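Long-range contact in 39 kDa initiator binding protein (Trichomonas vaginalis, PDB 1Q87), which binds the initiator (Inr) element of core promoters, probably helping to start transcription, and is represented here by its C-terminal domain: residues S117-W128 with W193-I202. Numbering follows the deposited sequence.
Sequences SLLLISNNKGHW and WDKYFEMKPI
Leu118 sits over the indole of Trp193, and this pair opens the tightly packed side of a contact between helix 111-123 and helix 193-199. Leu118 CG lies 3.7 Å from the centroid of the five-membered ring, only 12° off its normal, a CH-pi contact. With CG anti to the backbone N, CB and CG both come over the pyrrole part of the indole, whose flat apolar face suits an aliphatic C-H. The short segments run at 40° with axes 9.5 Å apart, close enough for side chains of both to interleave.

One turn on, Phe197 fills the middle. Ile121 CG2 rests over one face of its ring, 4.1 Å from Phe197 CG, while the side chain of Trp128, from the loop after the first helix, points back toward Phe197 and meets its CZ end obliquely. Trp128 CH2 comes within 3.4 Å of Phe197 CZ, the ring planes inclined at 42°. Leu158 touches Trp128 and Trp193, and Leu160 touches Trp128 and Phe197, so helix 193-199 and the loop bearing Trp128 pack against strand 157-162.

The Ser117 end is polar but close. Ser117, small enough to fit beside Trp193, donates a hydrogen bond to Asp194: OG to OD2 measures 2.8 Å, approached from well above the carboxylate plane. Ile121 CD1 lies against the same carboxylate, 3.1 Å from Asp194 OD1. The loose part is the far end, where Lys125 extends a bent chain past Phe197 and its CE meets Ile202 CG1 at 4.2 Å; its aliphatic part supplies the touch.

Aromatic and branched apolar groups thus make the buried joint, probably its main source of stability, whereas the one hydrogen bond between the segments, at the partly exposed Ser117, ties the helices at that end and, with a weak bond from Ser192, helps satisfy Asp194 OD2.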
# COMPACT_ATOMS: atom_id res chain seq x y z
N SER A 117 0.19 9.13 3.60
CA SER A 117 -1.03 8.97 4.37
C SER A 117 -0.98 7.80 5.35
O SER A 117 -1.08 8.00 6.57
CB SER A 117 -2.22 8.81 3.44
OG SER A 117 -3.38 8.47 4.18
N LEU A 118 -0.78 6.59 4.83
CA LEU A 118 -0.74 5.40 5.66
C LEU A 118 0.39 5.46 6.64
O LEU A 118 0.22 5.21 7.83
CB LEU A 118 -0.58 4.12 4.80
CG LEU A 118 -1.03 2.73 5.31
CD1 LEU A 118 0.09 1.74 5.20
CD2 LEU A 118 -1.49 2.78 6.74
N LEU A 119 1.56 5.77 6.12
CA LEU A 119 2.74 5.83 6.95
C LEU A 119 2.62 6.79 8.14
O LEU A 119 3.19 6.54 9.21
CB LEU A 119 3.91 6.23 6.08
CG LEU A 119 5.20 5.50 6.35
CD1 LEU A 119 4.90 4.04 6.65
CD2 LEU A 119 6.10 5.63 5.10
N LEU A 120 1.87 7.87 7.97
CA LEU A 120 1.75 8.85 9.03
C LEU A 120 0.91 8.31 10.18
O LEU A 120 1.19 8.60 11.35
CB LEU A 120 1.17 10.15 8.47
CG LEU A 120 1.45 11.43 9.28
CD1 LEU A 120 0.28 11.72 10.20
CD2 LEU A 120 2.78 11.28 10.04
N ILE A 121 -0.11 7.51 9.85
CA ILE A 121 -1.01 6.89 10.83
C ILE A 121 -0.24 5.95 11.77
O ILE A 121 -0.33 6.08 12.99
CB ILE A 121 -2.09 6.04 10.14
CG1 ILE A 121 -2.82 6.87 9.09
CG2 ILE A 121 -3.06 5.52 11.13
CD1 ILE A 121 -3.41 8.13 9.64
N SER A 122 0.51 5.02 11.20
CA SER A 122 1.28 4.07 11.99
C SER A 122 2.36 4.75 12.82
O SER A 122 2.71 4.27 13.91
CB SER A 122 1.92 3.01 11.09
OG SER A 122 2.98 2.31 11.74
N ASN A 123 2.92 5.84 12.31
CA ASN A 123 3.97 6.56 13.03
C ASN A 123 3.40 7.21 14.28
O ASN A 123 4.15 7.53 15.20
CB ASN A 123 4.64 7.62 12.15
CG ASN A 123 5.70 7.02 11.22
OD1 ASN A 123 6.66 6.39 11.67
ND2 ASN A 123 5.53 7.22 9.91
N ASN A 124 2.08 7.40 14.30
CA ASN A 124 1.41 8.02 15.44
C ASN A 124 0.68 7.03 16.33
O ASN A 124 0.03 7.44 17.28
CB ASN A 124 0.39 9.06 14.96
CG ASN A 124 1.03 10.22 14.24
OD1 ASN A 124 2.16 10.63 14.56
ND2 ASN A 124 0.32 10.78 13.27
N LYS A 125 0.78 5.74 16.03
CA LYS A 125 0.08 4.73 16.80
C LYS A 125 0.97 3.54 17.16
O LYS A 125 0.60 2.39 16.95
CB LYS A 125 -1.14 4.22 16.01
CG LYS A 125 -2.08 5.34 15.53
CD LYS A 125 -3.44 5.25 16.22
CE LYS A 125 -4.50 4.56 15.36
NZ LYS A 125 -5.31 5.55 14.59
N GLY A 126 2.16 3.84 17.69
CA GLY A 126 3.08 2.79 18.08
C GLY A 126 3.85 2.08 16.98
O GLY A 126 4.46 1.04 17.23
N HIS A 127 3.83 2.62 15.77
CA HIS A 127 4.56 2.04 14.64
C HIS A 127 4.25 0.56 14.45
O HIS A 127 5.10 -0.31 14.61
CB HIS A 127 6.07 2.19 14.84
CG HIS A 127 6.48 3.49 15.47
ND1 HIS A 127 7.29 4.39 14.84
CD2 HIS A 127 6.21 4.00 16.70
CE1 HIS A 127 7.52 5.42 15.65
NE2 HIS A 127 6.88 5.20 16.79
N TRP A 128 3.02 0.27 14.08
CA TRP A 128 2.62 -1.11 13.87
C TRP A 128 2.92 -1.64 12.47
O TRP A 128 3.14 -2.84 12.33
CB TRP A 128 1.12 -1.29 14.19
CG TRP A 128 0.22 -0.24 13.61
CD1 TRP A 128 -0.17 0.94 14.19
CD2 TRP A 128 -0.39 -0.26 12.31
NE1 TRP A 128 -0.99 1.65 13.33
CE2 TRP A 128 -1.14 0.94 12.17
CE3 TRP A 128 -0.38 -1.17 11.25
CZ2 TRP A 128 -1.85 1.24 11.00
CZ3 TRP A 128 -1.10 -0.87 10.08
CH2 TRP A 128 -1.82 0.32 9.97
N TRP A 193 -6.89 6.52 3.89
CA TRP A 193 -6.49 5.71 5.03
C TRP A 193 -6.93 6.37 6.34
O TRP A 193 -7.45 5.70 7.22
CB TRP A 193 -4.98 5.48 5.08
CG TRP A 193 -4.46 4.50 4.08
CD1 TRP A 193 -3.69 4.78 3.00
CD2 TRP A 193 -4.61 3.07 4.12
NE1 TRP A 193 -3.33 3.62 2.37
CE2 TRP A 193 -3.87 2.56 3.03
CE3 TRP A 193 -5.28 2.17 4.96
CZ2 TRP A 193 -3.79 1.17 2.75
CZ3 TRP A 193 -5.20 0.80 4.69
CH2 TRP A 193 -4.46 0.32 3.59
N ASP A 194 -6.70 7.69 6.45
CA ASP A 194 -7.04 8.48 7.64
C ASP A 194 -8.51 8.33 8.04
O ASP A 194 -8.85 8.11 9.21
CB ASP A 194 -6.72 9.95 7.39
CG ASP A 194 -5.31 10.17 6.82
OD1 ASP A 194 -4.34 10.29 7.62
OD2 ASP A 194 -5.16 10.21 5.56
N LYS A 195 -9.38 8.46 7.05
CA LYS A 195 -10.82 8.31 7.21
C LYS A 195 -11.16 6.90 7.72
O LYS A 195 -11.95 6.72 8.67
CB LYS A 195 -11.50 8.49 5.84
CG LYS A 195 -12.85 9.19 5.86
CD LYS A 195 -13.89 8.42 6.65
CE LYS A 195 -15.19 9.22 6.78
NZ LYS A 195 -15.79 9.57 5.45
N TYR A 196 -10.56 5.90 7.08
CA TYR A 196 -10.81 4.52 7.43
C TYR A 196 -10.38 4.20 8.85
O TYR A 196 -11.09 3.48 9.55
CB TYR A 196 -10.11 3.57 6.46
CG TYR A 196 -10.14 2.15 6.94
CD1 TYR A 196 -9.11 1.64 7.73
CD2 TYR A 196 -11.24 1.32 6.66
CE1 TYR A 196 -9.16 0.35 8.24
CE2 TYR A 196 -11.30 0.01 7.18
CZ TYR A 196 -10.25 -0.46 7.97
OH TYR A 196 -10.29 -1.72 8.53
N PHE A 197 -9.24 4.71 9.27
CA PHE A 197 -8.80 4.44 10.64
C PHE A 197 -9.52 5.33 11.63
O PHE A 197 -9.34 5.20 12.85
CB PHE A 197 -7.29 4.64 10.77
CG PHE A 197 -6.50 3.42 10.41
CD1 PHE A 197 -6.35 2.39 11.32
CD2 PHE A 197 -5.93 3.30 9.16
CE1 PHE A 197 -5.65 1.26 11.00
CE2 PHE A 197 -5.23 2.18 8.82
CZ PHE A 197 -5.08 1.15 9.74
N GLU A 198 -10.34 6.24 11.10
CA GLU A 198 -11.13 7.14 11.92
C GLU A 198 -12.38 6.33 12.25
O GLU A 198 -12.75 6.15 13.41
CB GLU A 198 -11.50 8.38 11.12
CG GLU A 198 -12.19 9.47 11.92
CD GLU A 198 -12.92 10.48 11.03
OE1 GLU A 198 -13.96 10.10 10.44
OE2 GLU A 198 -12.45 11.63 10.91
N MET A 199 -13.00 5.82 11.19
CA MET A 199 -14.20 5.01 11.28
C MET A 199 -14.01 3.68 11.99
O MET A 199 -14.97 3.12 12.49
CB MET A 199 -14.71 4.69 9.88
CG MET A 199 -14.97 5.88 9.03
SD MET A 199 -16.71 6.16 8.95
CE MET A 199 -17.16 5.07 7.60
N LYS A 200 -12.79 3.16 12.02
CA LYS A 200 -12.53 1.86 12.62
C LYS A 200 -11.16 1.89 13.23
O LYS A 200 -10.22 1.34 12.68
CB LYS A 200 -12.55 0.77 11.54
CG LYS A 200 -13.60 0.95 10.45
CD LYS A 200 -14.80 0.03 10.63
CE LYS A 200 -15.86 0.32 9.57
NZ LYS A 200 -16.94 -0.71 9.50
N PRO A 201 -11.02 2.54 14.39
CA PRO A 201 -9.68 2.60 14.99
C PRO A 201 -9.22 1.24 15.47
O PRO A 201 -9.93 0.26 15.37
CB PRO A 201 -9.86 3.59 16.14
CG PRO A 201 -11.05 4.42 15.71
CD PRO A 201 -11.97 3.38 15.13
N ILE A 202 -8.03 1.22 16.04
CA ILE A 202 -7.43 0.03 16.56
C ILE A 202 -7.88 -0.21 18.00
O ILE A 202 -7.23 0.23 18.96
CB ILE A 202 -5.92 0.17 16.54
CG1 ILE A 202 -5.46 0.49 15.11
CG2 ILE A 202 -5.26 -1.10 17.07
CD1 ILE A 202 -5.76 -0.58 14.13